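Local structure of putative uncharacterized protein (Ustilago maydis, 4GNX) at residues Glu97-Val100 and Gln101-Ala105. The protein probably serves as the smallest, OB-fold subunit of the heterotrimeric replication protein A, the complex that binds single-stranded DNA. Sequence-based numbering, arbitrary orientation.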
ATOM      1  N   GLU A  97     -10.437  -2.473  13.719  1.00 36.08           N
ATOM      2  CA  GLU A  97     -10.686  -1.298  14.524  1.00 38.43           C
ATOM      3  C   GLU A  97     -10.533  -0.074  13.645  1.00 37.82           C
ATOM      4  O   GLU A  97     -11.358   0.854  13.679  1.00 37.69           O
ATOM      5  CB  GLU A  97      -9.769  -1.249  15.737  1.00 44.76           C
ATOM      6  CG  GLU A  97      -9.948  -0.023  16.636  1.00 50.61           C
ATOM      7  CD  GLU A  97     -11.392   0.245  17.082  1.00 53.59           C
ATOM      8  OE1 GLU A  97     -12.171  -0.724  17.272  1.00 53.88           O
ATOM      9  OE2 GLU A  97     -11.749   1.442  17.254  1.00 55.22           O
ATOM     10  N   ASN A  98      -9.506  -0.122  12.804  1.00 36.89           N
ATOM     11  CA  ASN A  98      -9.163   0.969  11.942  1.00 34.76           C
ATOM     12  C   ASN A  98     -10.190   1.226  10.866  1.00 32.54           C
ATOM     13  O   ASN A  98     -10.485   2.377  10.516  1.00 32.26           O
ATOM     14  CB  ASN A  98      -7.812   0.696  11.338  1.00 36.05           C
ATOM     15  CG  ASN A  98      -6.691   1.074  12.275  1.00 39.58           C
ATOM     16  OD1 ASN A  98      -6.457   2.256  12.524  1.00 41.15           O
ATOM     17  ND2 ASN A  98      -5.995   0.078  12.809  1.00 41.27           N
ATOM     18  N   VAL A  99     -10.744   0.150  10.340  1.00 30.77           N
ATOM     19  CA  VAL A  99     -11.764   0.270   9.344  1.00 29.00           C
ATOM     20  C   VAL A  99     -13.005   0.874   9.978  1.00 28.69           C
ATOM     21  O   VAL A  99     -13.668   1.710   9.371  1.00 28.15           O
ATOM     22  CB  VAL A  99     -12.037  -1.093   8.741  1.00 29.13           C
ATOM     23  CG1 VAL A  99     -13.256  -1.061   7.815  1.00 27.83           C
ATOM     24  CG2 VAL A  99     -10.783  -1.530   8.010  1.00 30.66           C
ATOM     25  N   VAL A 100     -13.300   0.493  11.221  1.00 30.13           N
ATOM     26  CA  VAL A 100     -14.445   1.090  11.909  1.00 30.59           C
ATOM     27  C   VAL A 100     -14.267   2.600  11.990  1.00 33.25           C
ATOM     28  O   VAL A 100     -15.109   3.356  11.493  1.00 35.23           O
ATOM     29  CB  VAL A 100     -14.660   0.525  13.308  1.00 30.15           C
ATOM     30  CG1 VAL A 100     -15.562   1.461  14.120  1.00 30.65           C
ATOM     31  CG2 VAL A 100     -15.267  -0.852  13.193  1.00 28.29           C
ATOM     32  N   GLN A 101     -13.156   3.021  12.582  1.00 34.26           N
ATOM     33  CA  GLN A 101     -12.873   4.410  12.740  1.00 36.88           C
ATOM     34  C   GLN A 101     -12.916   5.157  11.410  1.00 35.97           C
ATOM     35  O   GLN A 101     -13.526   6.234  11.322  1.00 36.72           O
ATOM     36  CB  GLN A 101     -11.512   4.559  13.379  1.00 43.06           C
ATOM     37  CG  GLN A 101     -11.476   4.392  14.882  1.00 49.22           C
ATOM     38  CD  GLN A 101     -10.171   4.954  15.438  1.00 61.42           C
ATOM     39  OE1 GLN A 101      -9.169   4.229  15.552  1.00 68.92           O
ATOM     40  NE2 GLN A 101     -10.155   6.269  15.744  1.00 64.88           N
ATOM     41  N   ILE A 102     -12.279   4.591  10.376  1.00 34.47           N
ATOM     42  CA  ILE A 102     -12.158   5.263   9.068  1.00 33.15           C
ATOM     43  C   ILE A 102     -13.515   5.364   8.389  1.00 31.60           C
ATOM     44  O   ILE A 102     -13.850   6.399   7.797  1.00 30.98           O
ATOM     45  CB  ILE A 102     -11.170   4.544   8.130  1.00 32.63           C
ATOM     46  CG1 ILE A 102      -9.738   4.765   8.597  1.00 35.42           C
ATOM     47  CG2 ILE A 102     -11.241   5.119   6.738  1.00 31.97           C
ATOM     48  CD1 ILE A 102      -8.714   3.806   8.016  1.00 36.05           C
ATOM     49  N   SER A 103     -14.290   4.283   8.480  1.00 30.39           N
ATOM     50  CA  SER A 103     -15.642   4.272   7.928  1.00 30.65           C
ATOM     51  C   SER A 103     -16.519   5.327   8.590  1.00 31.44           C
ATOM     52  O   SER A 103     -17.326   5.963   7.911  1.00 35.61           O
ATOM     53  CB  SER A 103     -16.303   2.897   8.042  1.00 31.09           C
ATOM     54  OG  SER A 103     -15.501   1.858   7.477  1.00 31.98           O
ATOM     55  N   ALA A 104     -16.356   5.536   9.894  1.00 29.31           N
ATOM     56  CA  ALA A 104     -17.085   6.590  10.574  1.00 29.04           C
ATOM     57  C   ALA A 104     -16.715   7.965  10.004  1.00 30.92           C
ATOM     58  O   ALA A 104     -17.543   8.875   9.983  1.00 33.35           O
ATOM     59  CB  ALA A 104     -16.839   6.515  12.071  1.00 28.84           C
ATOM     60  N   ALA A 105     -15.484   8.108   9.510  1.00 30.20           N
ATOM     61  CA  ALA A 105     -15.006   9.392   9.011  1.00 30.76           C
ATOM     62  C   ALA A 105     -15.333   9.649   7.566  1.00 30.77           C
ATOM     63  O   ALA A 105     -14.917  10.657   7.037  1.00 32.21           O
ATOM     64  CB  ALA A 105     -13.512   9.497   9.205  1.00 31.34           C
TER
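Four successive i to i+4 backbone bonds join Glu97-Val100 to Gln101-Ala104 in the last turns of helix 93-104. The first, from Gln101 N to Glu97 O, is 3.0 Å long and nearly straight; it lies in the carbonyl plane. Ile102 N bonds to Asn98 O at 2.9 Å, less straight and tilted from the carbonyl plane. Val99 O takes two bonds from one residue. Ser103 N reaches Val99 O at 2.8 Å. Ser103 OG comes to Val99 O at 2.6 Å from the opposite face of the carbonyl plane. The hydroxyl stands well above that plane, 39° out of it. The serine torsion (chi1 -53°) sets OG beside its own backbone N and turns it back over the preceding turn. OG also bonds to Arg124 of a second subunit.

This helix follows the OB-fold barrel and, as in other replication protein A trimers, probably forms part of the three-helix bundle that joins the three subunits. Val99 and Val100 pack on Leu7 of strand 7-8. Ile102 meets Ile440 of one neighbouring subunit and Leu125 of the other, the subunit that supplies Arg124. Its CG1 and CD1 lie beside Asn98 O.

Glu97 and Gln101 meet one turn apart. The glutamate chain bends at chi2 and brings Glu97 OE2 to 3.8 Å from Gln101 CG, a contact with the methylene. The carboxylate and amide planes are 35° apart. Glu97 OE1 bonds to Ser40 OG, while Gln101 OE1 makes a weak bond to Arg441 of the subunit that carries Ile440. The same arginine bonds to Asn98 OD1, and Asn98 ND2 donates to Thr94 O.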